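PDB 7C6O: cobalamin biosynthesis protein CobN from Mycobacterium tuberculosis, which probably serves as the large, catalytic subunit of cobaltochelatase, the enzyme that inserts cobalt into the corrin ring during aerobic cobalamin synthesis. Local coordinates for residues Ala868-Arg871 against Asp872-Arg876; Arg1109-Ser1112 against Glu1113-Arg1117; Thr670-Pro673 against Glu674-Ser677; Ala1083-Arg1086 against Ala1087-Gln1091. All coordinates share one frame; numbering follows the deposited sequence.

Contact 1: Ala868-Arg871 against Asp872-Arg876; sequences ARYR and DEHGR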
loop_
_atom_site.group_PDB
_atom_site.type_symbol
_atom_site.label_atom_id
_atom_site.label_comp_id
_atom_site.label_asym_id
_atom_site.label_seq_id
_atom_site.Cartn_x
_atom_site.Cartn_y
_atom_site.Cartn_z
ATOM N N ALA A 868 22.670 -12.778 -16.264
ATOM C CA ALA A 868 23.488 -12.543 -17.450
ATOM C C ALA A 868 24.494 -11.423 -17.217
ATOM O O ALA A 868 25.662 -11.537 -17.605
ATOM C CB ALA A 868 22.596 -12.221 -18.651
ATOM N N ARG A 869 24.060 -10.334 -16.577
ATOM C CA ARG A 869 24.965 -9.221 -16.310
ATOM C C ARG A 869 26.105 -9.652 -15.396
ATOM O O ARG A 869 27.276 -9.349 -15.657
ATOM C CB ARG A 869 24.195 -8.052 -15.693
ATOM C CG ARG A 869 25.044 -6.809 -15.445
ATOM C CD ARG A 869 25.550 -6.216 -16.755
ATOM N NE ARG A 869 26.503 -5.128 -16.546
ATOM C CZ ARG A 869 26.201 -3.835 -16.631
ATOM N NH1 ARG A 869 24.965 -3.454 -16.923
ATOM N NH2 ARG A 869 27.140 -2.921 -16.428
ATOM N N TYR A 870 25.782 -10.365 -14.315
ATOM C CA TYR A 870 26.812 -10.775 -13.367
ATOM C C TYR A 870 27.805 -11.730 -14.017
ATOM O O TYR A 870 29.023 -11.572 -13.873
ATOM C CB TYR A 870 26.175 -11.421 -12.138
ATOM C CG TYR A 870 27.156 -11.659 -11.015
ATOM C CD1 TYR A 870 27.883 -12.841 -10.933
ATOM C CD2 TYR A 870 27.373 -10.690 -10.046
ATOM C CE1 TYR A 870 28.786 -13.056 -9.907
ATOM C CE2 TYR A 870 28.266 -10.897 -9.015
ATOM C CZ TYR A 870 28.972 -12.079 -8.952
ATOM O OH TYR A 870 29.864 -12.280 -7.926
ATOM N N ARG A 871 27.297 -12.733 -14.735
ATOM C CA ARG A 871 28.179 -13.713 -15.361
ATOM C C ARG A 871 29.037 -13.069 -16.443
ATOM O O ARG A 871 30.204 -13.443 -16.620
ATOM C CB ARG A 871 27.351 -14.869 -15.922
ATOM C CG ARG A 871 28.171 -16.060 -16.390
ATOM C CD ARG A 871 27.311 -17.310 -16.520
ATOM N NE ARG A 871 28.025 -18.397 -17.185
ATOM C CZ ARG A 871 28.810 -19.272 -16.563
ATOM N NH1 ARG A 871 28.989 -19.195 -15.252
ATOM N NH2 ARG A 871 29.419 -20.225 -17.255
ATOM N N ASP A 872 28.487 -12.085 -17.162
ATOM C CA ASP A 872 29.275 -11.366 -18.160
ATOM C C ASP A 872 30.462 -10.654 -17.523
ATOM O O ASP A 872 31.546 -10.588 -18.114
ATOM C CB ASP A 872 28.397 -10.359 -18.905
ATOM C CG ASP A 872 27.539 -11.005 -19.973
ATOM O OD1 ASP A 872 27.704 -12.218 -20.225
ATOM O OD2 ASP A 872 26.696 -10.297 -20.562
ATOM N N GLU A 873 30.279 -10.113 -16.320
ATOM C CA GLU A 873 31.341 -9.362 -15.664
ATOM C C GLU A 873 32.311 -10.245 -14.890
ATOM O O GLU A 873 33.507 -9.934 -14.839
ATOM C CB GLU A 873 30.742 -8.316 -14.716
ATOM C CG GLU A 873 31.786 -7.457 -14.017
ATOM C CD GLU A 873 31.272 -6.080 -13.654
ATOM O OE1 GLU A 873 30.106 -5.772 -13.979
ATOM O OE2 GLU A 873 32.040 -5.303 -13.043
ATOM N N HIS A 874 31.837 -11.343 -14.300
ATOM C CA HIS A 874 32.663 -12.145 -13.409
ATOM C C HIS A 874 32.944 -13.557 -13.905
ATOM O O HIS A 874 33.744 -14.260 -13.277
ATOM C CB HIS A 874 32.014 -12.224 -12.016
ATOM C CG HIS A 874 31.728 -10.884 -11.414
ATOM N ND1 HIS A 874 30.467 -10.328 -11.399
ATOM C CD2 HIS A 874 32.545 -9.980 -10.825
ATOM C CE1 HIS A 874 30.517 -9.144 -10.816
ATOM N NE2 HIS A 874 31.766 -8.908 -10.459
ATOM N N GLY A 875 32.323 -13.994 -14.998
ATOM C CA GLY A 875 32.587 -15.326 -15.509
ATOM C C GLY A 875 32.076 -16.455 -14.646
ATOM O O GLY A 875 32.555 -17.584 -14.772
ATOM N N ARG A 876 31.113 -16.184 -13.767
ATOM C CA ARG A 876 30.561 -17.207 -12.890
ATOM C C ARG A 876 29.216 -16.723 -12.371
ATOM O O ARG A 876 28.910 -15.529 -12.412
ATOM C CB ARG A 876 31.505 -17.522 -11.727
ATOM C CG ARG A 876 31.980 -16.293 -10.969
ATOM C CD ARG A 876 32.138 -16.590 -9.488
ATOM N NE ARG A 876 33.034 -17.716 -9.245
ATOM C CZ ARG A 876 33.120 -18.364 -8.088
ATOM N NH1 ARG A 876 32.356 -18.001 -7.065
ATOM N NH2 ARG A 876 33.962 -19.379 -7.953
#

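Contact 2: Arg1109-Ser1112 against Glu1113-Arg1117; sequences RTLS and EETTR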
loop_
_atom_site.group_PDB
_atom_site.type_symbol
_atom_site.label_atom_id
_atom_site.label_comp_id
_atom_site.label_asym_id
_atom_site.label_seq_id
_atom_site.Cartn_x
_atom_site.Cartn_y
_atom_site.Cartn_z
ATOM N N ARG A 1109 21.209 -2.783 -14.974
ATOM C CA ARG A 1109 22.402 -1.953 -14.998
ATOM C C ARG A 1109 22.951 -1.851 -13.584
ATOM O O ARG A 1109 22.273 -2.185 -12.609
ATOM C CB ARG A 1109 22.111 -0.563 -15.587
ATOM C CG ARG A 1109 21.084 0.252 -14.831
ATOM C CD ARG A 1109 20.735 1.521 -15.608
ATOM N NE ARG A 1109 19.983 1.226 -16.824
ATOM C CZ ARG A 1109 18.658 1.309 -16.927
ATOM N NH1 ARG A 1109 17.927 1.691 -15.889
ATOM N NH2 ARG A 1109 18.064 1.013 -18.074
ATOM N N THR A 1110 24.202 -1.411 -13.482
ATOM C CA THR A 1110 24.794 -1.237 -12.167
ATOM C C THR A 1110 24.222 0.007 -11.494
ATOM O O THR A 1110 23.640 0.885 -12.140
ATOM C CB THR A 1110 26.318 -1.130 -12.257
ATOM O OG1 THR A 1110 26.681 0.101 -12.896
ATOM C CG2 THR A 1110 26.896 -2.299 -13.049
ATOM N N LEU A 1111 24.380 0.065 -10.170
ATOM C CA LEU A 1111 23.946 1.243 -9.426
ATOM C C LEU A 1111 24.707 2.486 -9.872
ATOM O O LEU A 1111 24.133 3.578 -9.958
ATOM C CB LEU A 1111 24.121 1.007 -7.926
ATOM C CG LEU A 1111 23.760 2.152 -6.977
ATOM C CD1 LEU A 1111 22.325 2.608 -7.201
ATOM C CD2 LEU A 1111 23.970 1.717 -5.533
ATOM N N SER A 1112 26.002 2.343 -10.163
ATOM C CA SER A 1112 26.767 3.483 -10.662
ATOM C C SER A 1112 26.216 3.975 -11.995
ATOM O O SER A 1112 26.104 5.187 -12.219
ATOM C CB SER A 1112 28.242 3.114 -10.801
ATOM O OG SER A 1112 28.959 4.173 -11.414
ATOM N N GLU A 1113 25.864 3.046 -12.890
ATOM C CA GLU A 1113 25.285 3.424 -14.176
ATOM C C GLU A 1113 23.947 4.127 -13.997
ATOM O O GLU A 1113 23.677 5.140 -14.653
ATOM C CB GLU A 1113 25.121 2.185 -15.065
ATOM C CG GLU A 1113 26.428 1.653 -15.640
ATOM C CD GLU A 1113 26.270 0.302 -16.322
ATOM O OE1 GLU A 1113 25.239 -0.371 -16.106
ATOM O OE2 GLU A 1113 27.184 -0.090 -17.076
ATOM N N GLU A 1114 23.090 3.602 -13.119
ATOM C CA GLU A 1114 21.786 4.224 -12.911
ATOM C C GLU A 1114 21.926 5.596 -12.264
ATOM O O GLU A 1114 21.163 6.517 -12.582
ATOM C CB GLU A 1114 20.898 3.308 -12.065
ATOM C CG GLU A 1114 19.527 3.893 -11.718
ATOM C CD GLU A 1114 18.573 3.960 -12.899
ATOM O OE1 GLU A 1114 18.946 3.533 -14.011
ATOM O OE2 GLU A 1114 17.434 4.439 -12.712
ATOM N N THR A 1115 22.899 5.758 -11.363
ATOM C CA THR A 1115 23.091 7.049 -10.708
ATOM C C THR A 1115 23.506 8.117 -11.714
ATOM O O THR A 1115 22.938 9.216 -11.739
ATOM C CB THR A 1115 24.127 6.930 -9.588
ATOM O OG1 THR A 1115 23.685 5.964 -8.623
ATOM C CG2 THR A 1115 24.318 8.279 -8.897
ATOM N N THR A 1116 24.490 7.808 -12.564
ATOM C CA THR A 1116 24.913 8.781 -13.568
ATOM C C THR A 1116 23.820 9.034 -14.598
ATOM O O THR A 1116 23.698 10.157 -15.097
ATOM C CB THR A 1116 26.199 8.325 -14.260
ATOM O OG1 THR A 1116 25.984 7.067 -14.913
ATOM C CG2 THR A 1116 27.323 8.184 -13.249
ATOM N N ARG A 1117 23.028 8.012 -14.935
ATOM C CA ARG A 1117 21.893 8.220 -15.831
ATOM C C ARG A 1117 20.894 9.197 -15.228
ATOM O O ARG A 1117 20.456 10.145 -15.889
ATOM C CB ARG A 1117 21.214 6.885 -16.141
ATOM C CG ARG A 1117 21.878 6.075 -17.238
ATOM C CD ARG A 1117 21.334 4.659 -17.254
ATOM N NE ARG A 1117 21.830 3.887 -18.388
ATOM C CZ ARG A 1117 21.108 3.597 -19.467
ATOM N NH1 ARG A 1117 19.851 4.010 -19.556
ATOM N NH2 ARG A 1117 21.639 2.888 -20.452
HETATM O O HOH W 1 28.429 4.796 -14.320
#

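Contact 3: Thr670-Pro673 against Glu674-Ser677; sequences TERP and EEDS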
loop_
_atom_site.group_PDB
_atom_site.type_symbol
_atom_site.label_atom_id
_atom_site.label_comp_id
_atom_site.label_asym_id
_atom_site.label_seq_id
_atom_site.Cartn_x
_atom_site.Cartn_y
_atom_site.Cartn_z
ATOM N N THR A 670 37.579 2.596 -18.497
ATOM C CA THR A 670 38.804 2.840 -17.746
ATOM C C THR A 670 39.960 3.277 -18.634
ATOM O O THR A 670 40.944 3.823 -18.124
ATOM C CB THR A 670 39.209 1.582 -16.972
ATOM O OG1 THR A 670 39.402 0.498 -17.891
ATOM C CG2 THR A 670 38.135 1.204 -15.963
ATOM N N GLU A 671 39.863 3.049 -19.940
ATOM C CA GLU A 671 40.927 3.397 -20.870
ATOM C C GLU A 671 40.310 3.600 -22.245
ATOM O O GLU A 671 39.152 3.250 -22.485
ATOM C CB GLU A 671 42.006 2.309 -20.917
ATOM C CG GLU A 671 41.524 1.009 -21.546
ATOM C CD GLU A 671 42.599 -0.058 -21.596
ATOM O OE1 GLU A 671 43.404 -0.141 -20.645
ATOM O OE2 GLU A 671 42.639 -0.814 -22.591
ATOM N N ARG A 672 41.103 4.158 -23.148
ATOM C CA ARG A 672 40.654 4.327 -24.523
ATOM C C ARG A 672 40.641 2.977 -25.230
ATOM O O ARG A 672 41.620 2.228 -25.142
ATOM C CB ARG A 672 41.556 5.298 -25.272
ATOM C CG ARG A 672 41.040 5.689 -26.649
ATOM C CD ARG A 672 42.090 6.460 -27.419
ATOM N NE ARG A 672 41.545 7.127 -28.597
ATOM C CZ ARG A 672 41.410 6.557 -29.790
ATOM N NH1 ARG A 672 40.909 7.249 -30.803
ATOM N NH2 ARG A 672 41.773 5.292 -29.972
ATOM N N PRO A 673 39.565 2.628 -25.931
ATOM C CA PRO A 673 39.561 1.373 -26.688
ATOM C C PRO A 673 40.606 1.405 -27.791
ATOM O O PRO A 673 41.007 2.470 -28.265
ATOM C CB PRO A 673 38.141 1.307 -27.266
ATOM C CG PRO A 673 37.331 2.247 -26.421
ATOM C CD PRO A 673 38.276 3.334 -26.017
ATOM N N GLU A 674 41.063 0.217 -28.184
ATOM C CA GLU A 674 41.907 0.114 -29.364
ATOM C C GLU A 674 41.158 0.640 -30.581
ATOM O O GLU A 674 39.925 0.658 -30.627
ATOM C CB GLU A 674 42.337 -1.331 -29.610
ATOM C CG GLU A 674 43.557 -1.781 -28.831
ATOM C CD GLU A 674 43.970 -3.196 -29.194
ATOM O OE1 GLU A 674 44.885 -3.361 -30.030
ATOM O OE2 GLU A 674 43.361 -4.144 -28.655
ATOM N N GLU A 675 41.927 1.061 -31.585
ATOM C CA GLU A 675 41.333 1.714 -32.746
ATOM C C GLU A 675 40.334 0.802 -33.452
ATOM O O GLU A 675 39.281 1.262 -33.909
ATOM C CB GLU A 675 42.433 2.164 -33.706
ATOM C CG GLU A 675 42.004 3.233 -34.698
ATOM C CD GLU A 675 41.729 4.585 -34.047
ATOM O OE1 GLU A 675 41.223 5.481 -34.752
ATOM O OE2 GLU A 675 42.022 4.757 -32.842
ATOM N N ASP A 676 40.630 -0.494 -33.532
ATOM C CA ASP A 676 39.738 -1.436 -34.196
ATOM C C ASP A 676 38.640 -1.961 -33.277
ATOM O O ASP A 676 37.839 -2.799 -33.704
ATOM C CB ASP A 676 40.546 -2.599 -34.794
ATOM C CG ASP A 676 41.171 -3.498 -33.741
ATOM O OD1 ASP A 676 41.357 -4.697 -34.034
ATOM O OD2 ASP A 676 41.468 -3.016 -32.628
ATOM N N SER A 677 38.579 -1.487 -32.033
ATOM C CA SER A 677 37.444 -1.724 -31.154
ATOM C C SER A 677 36.677 -0.447 -30.839
ATOM O O SER A 677 35.683 -0.500 -30.108
ATOM C CB SER A 677 37.908 -2.383 -29.849
ATOM O OG SER A 677 38.330 -3.718 -30.070
HETATM O O HOH W 2 41.639 7.835 -33.568
#

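Contact 4: Ala1083-Arg1086 against Ala1087-Gln1091; sequences ATVR and ALTGQ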
loop_
_atom_site.group_PDB
_atom_site.type_symbol
_atom_site.label_atom_id
_atom_site.label_comp_id
_atom_site.label_asym_id
_atom_site.label_seq_id
_atom_site.Cartn_x
_atom_site.Cartn_y
_atom_site.Cartn_z
ATOM N N ALA A 1083 25.876 -1.376 2.187
ATOM C CA ALA A 1083 26.758 -0.971 3.277
ATOM C C ALA A 1083 26.871 -2.058 4.338
ATOM O O ALA A 1083 27.949 -2.269 4.907
ATOM C CB ALA A 1083 26.259 0.334 3.899
ATOM N N THR A 1084 25.771 -2.756 4.616
ATOM C CA THR A 1084 25.795 -3.792 5.645
ATOM C C THR A 1084 26.651 -4.977 5.213
ATOM O O THR A 1084 27.430 -5.512 6.011
ATOM C CB THR A 1084 24.367 -4.229 5.970
ATOM O OG1 THR A 1084 23.625 -3.097 6.439
ATOM C CG2 THR A 1084 24.362 -5.309 7.048
ATOM N N VAL A 1085 26.537 -5.387 3.946
ATOM C CA VAL A 1085 27.403 -6.442 3.426
ATOM C C VAL A 1085 28.862 -6.002 3.470
ATOM O O VAL A 1085 29.750 -6.781 3.839
ATOM C CB VAL A 1085 26.974 -6.836 2.000
ATOM C CG1 VAL A 1085 27.944 -7.853 1.403
ATOM C CG2 VAL A 1085 25.552 -7.387 2.001
ATOM N N ARG A 1086 29.135 -4.748 3.096
ATOM C CA ARG A 1086 30.507 -4.251 3.142
ATOM C C ARG A 1086 31.039 -4.250 4.569
ATOM O O ARG A 1086 32.188 -4.636 4.810
ATOM C CB ARG A 1086 30.589 -2.848 2.538
ATOM C CG ARG A 1086 32.016 -2.312 2.426
ATOM C CD ARG A 1086 32.083 -0.934 1.772
ATOM N NE ARG A 1086 31.339 0.068 2.528
ATOM C CZ ARG A 1086 30.228 0.655 2.095
ATOM N NH1 ARG A 1086 29.743 0.352 0.900
ATOM N NH2 ARG A 1086 29.611 1.552 2.854
ATOM N N ALA A 1087 30.213 -3.830 5.530
ATOM C CA ALA A 1087 30.638 -3.839 6.927
ATOM C C ALA A 1087 30.968 -5.250 7.394
ATOM O O ALA A 1087 31.959 -5.464 8.104
ATOM C CB ALA A 1087 29.554 -3.224 7.811
ATOM N N LEU A 1088 30.156 -6.230 6.994
ATOM C CA LEU A 1088 30.350 -7.596 7.470
ATOM C C LEU A 1088 31.575 -8.244 6.836
ATOM O O LEU A 1088 32.315 -8.970 7.511
ATOM C CB LEU A 1088 29.099 -8.428 7.189
ATOM C CG LEU A 1088 27.871 -8.116 8.045
ATOM C CD1 LEU A 1088 26.630 -8.756 7.452
ATOM C CD2 LEU A 1088 28.089 -8.588 9.478
ATOM N N THR A 1089 31.809 -7.999 5.544
ATOM C CA THR A 1089 32.842 -8.708 4.802
ATOM C C THR A 1089 34.070 -7.870 4.484
ATOM O O THR A 1089 35.108 -8.442 4.141
ATOM C CB THR A 1089 32.278 -9.249 3.478
ATOM O OG1 THR A 1089 32.033 -8.156 2.584
ATOM C CG2 THR A 1089 30.977 -10.000 3.716
ATOM N N GLY A 1090 33.981 -6.543 4.581
ATOM C CA GLY A 1090 35.054 -5.676 4.148
ATOM C C GLY A 1090 35.049 -5.346 2.672
ATOM O O GLY A 1090 35.867 -4.529 2.233
ATOM N N GLN A 1091 34.158 -5.950 1.891
ATOM C CA GLN A 1091 34.077 -5.714 0.456
ATOM C C GLN A 1091 32.625 -5.479 0.075
ATOM O O GLN A 1091 31.744 -6.255 0.460
ATOM C CB GLN A 1091 34.652 -6.895 -0.333
ATOM C CG GLN A 1091 34.453 -6.794 -1.838
ATOM C CD GLN A 1091 35.103 -5.561 -2.434
ATOM O OE1 GLN A 1091 36.216 -5.189 -2.060
ATOM N NE2 GLN A 1091 34.406 -4.914 -3.360
#

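Contact 1: Ala868-Arg871 against Asp872-Arg876
The ring of Tyr870 carries the imidazole of His874 over one face: His874 ND1 sits 3.2 Å above the phenol plane, close to its centre. The two ring planes are inclined by 38° with centroids 4.0 Å apart, an oblique pairing. At the edge of the same phenol ring, in its plane, the carbonyl of Arg876 arrives, Arg876 O being 3.2 Å from Tyr870 CD1. A second task falls to the imidazole nitrogen, which gives a weak hydrogen bond to Tyr870 O at 3.1 Å from His874 ND1. That carbonyl also receives His874 N, nearly in line with its C=O bond. The phenol reaches this place because CG of Tyr870 is anti to the backbone N (chi1 -170°). Glu873 CG lies over the other face of the imidazole. Further out, the chain leaves helix 853-874 at Gly875, whose positive phi turns it while Gly875 N still bonds to Arg871 O at 2.7 Å. The Arg871 guanidinium forms a cation-pi pair with Trp877. Tyr1096 of strand 1094-1099 packs against Tyr870, tying this C-terminal helix end to the sheet. The weak bond from ND1, together with the Tyr870 face, would bias the imidazole toward its own helix turn, whereas Arg876 O, buried here without a hydrogen-bond partner in the model, is met by the Tyr870 edge and a CA-H...O contact from Arg871 CA.

Contact 2: Arg1109-Ser1112 against Glu1113-Arg1117
Arg1109, the next-to-last residue of strand 1107-1110, lays its side chain along the first turns of helix 1111-1123. Arg1109 CB meets the carboxylate of Glu1113, 3.2 Å from Glu1113 OE1. CG, placed between backbone N and carbonyl carbon (chi1 61°), passes CB of Glu1114. Arg1109 CD then lies between two partners, 3.1 Å from Glu1114 OE1 and 3.6 Å from Arg1117 CD, the latter in one of two modelled conformers of Arg1117. A bend at chi3 swings the head round, and NE comes to rest over one face of the Arg1117 guanidinium; in that conformer the two groups are stacked, planes 17° apart and centres 4.2 Å apart. At the tip, Arg1109 NH1 closes a salt bridge to Glu1114 OE1 at 2.8 Å, reaching it on the syn side but well out of the carboxylate plane. NH1 also bridges to Asp1099, and Arg1117 NH2 to Glu691.

Beneath this arm the helix starts with a capping box. Thr1110, the N-cap, accepts Glu1113 N on OG1 at 3.1 Å, and Glu1113 OE1 returns the bond by taking Thr1110 N at 3.0 Å, from above its carboxylate plane. The other oxygen, Glu1113 OE2, is salt-bridged to Arg869. Leu1111 O accepts both N and OG1 of Thr1115, one turn further along, from opposite faces of its plane. Glu1114 and Asp1099 on one guanidinium and Glu691 on the other would be expected to offset the like charges that this conformer brings to 3.6 Å at Arg1109 NE and Arg1117 NE.

Contact 3: Thr670-Pro673 against Glu674-Ser677
The start of helix 675-694, where a surface loop following helix 663-666 runs into it, is spanned by a salt bridge between Arg672 and Glu675. The arginine belongs to the loop and the glutamate to the first, weakly bonded turn, so the ion pair reaches across the extended Pro673-Glu674 link. Arg672 sets off with CG anti to its main-chain nitrogen (chi1 -171°) and stays extended as far as NE, carrying the guanidinium to the carboxylate, while Glu675 folds back through a bend at chi2 (69°) to meet it. Both direct bonds from Arg672 fall on one oxygen: Glu675 OE2 accepts Arg672 NH2 at 2.9 Å, nearly along the C-O direction, and receives a longer, weak bond from Arg672 NH1 at 3.4 Å. Guanidinium and carboxylate planes are only 1° apart, yet this is a fork onto a single oxygen, different from the paired two-oxygen arrangement. The other oxygen, Glu675 OE1, is salt-bridged to Arg651 of helix 647-660, and Trp655 of that helix forms a cation-pi pair with Arg672. The carboxylate therefore sits between two arginines, which would probably stabilise its charged form. Below the bridge, Pro673 packs on Trp655 and on Phe678 and Met681 of the new helix. In the first turn Ser677 N bonds back to Glu674 O at 2.9 Å. A water closes the ion pair into a ring, donating to Glu675 OE1 at 2.7 Å and accepting a weak bond from Arg672 NH1.

Contact 4: Ala1083-Arg1086 against Ala1087-Gln1091
Val1085 O takes two hydrogen bonds from Thr1089, one from its backbone N at 2.9 Å and one from its hydroxyl OG1, also at 2.9 Å. The amide approaches at a C=O...N angle of 160°, whereas the hydroxyl stands 40° out of the carbonyl plane. OG1 can reach the carbonyl because it lies between its own backbone N and carbonyl carbon (chi1 71°). The same oxygen is in turn the acceptor for Gln1091 N at 3.1 Å from Thr1089 OG1, forming an ST turn, so this one hydroxyl links a carbonyl of the last turn to the departing chain. Upstream, Ala1083 O and Thr1084 O are satisfied by Ala1087 N and Leu1088 N in regular helical fashion. All this forms the C-terminal end of helix 1072-1089, the crossover helix of a beta-alpha-beta unit between strands 1056-1061 and 1094-1099. Gly1090 ends it with positive phi, and Gly1090 N gives Arg1086 O a short bond of 2.6 Å. Beyond that bond, Arg1086 CA offers a CA-H...O contact to Gln1091 O. The guanidinium of Arg1086 finds its partners outside these residues: NE forms a salt bridge with Asp1019 of helix 1019-1030, and NH1 bonds to Thr1156 O. Thr1084 OG1 is likewise engaged, with Gly1080 O one turn earlier. Leu1088 runs alongside Thr1084 and points the same way, its CD1 4.1 Å from Thr1084 CG2, and both rest on Tyr1051 of helix 1044-1051.

Along the chain the order is contact 3, contact 1, contact 4, contact 2, all on the same side of the chain's centre. Contacts 1 and 2 have centres about 17 Å apart and touch through the salt bridge from Arg869 NH2 to Glu1113 OE2. Contact 4 lies about 20 Å from contact 2, centre to centre; helix 1072-1089 leads into strand 1094-1099, which pairs with strand 1107-1110 at one edge of the mixed sheet. Contact 3 does not touch contact 2 (nearest atoms about 11 Å), but the far part of its helix, at Glu691, does. Salt bridges thus tie helices 853-874 and 675-694 to the start of helix 1111-1123, while contact 4 is connected to contact 2 through the sheet.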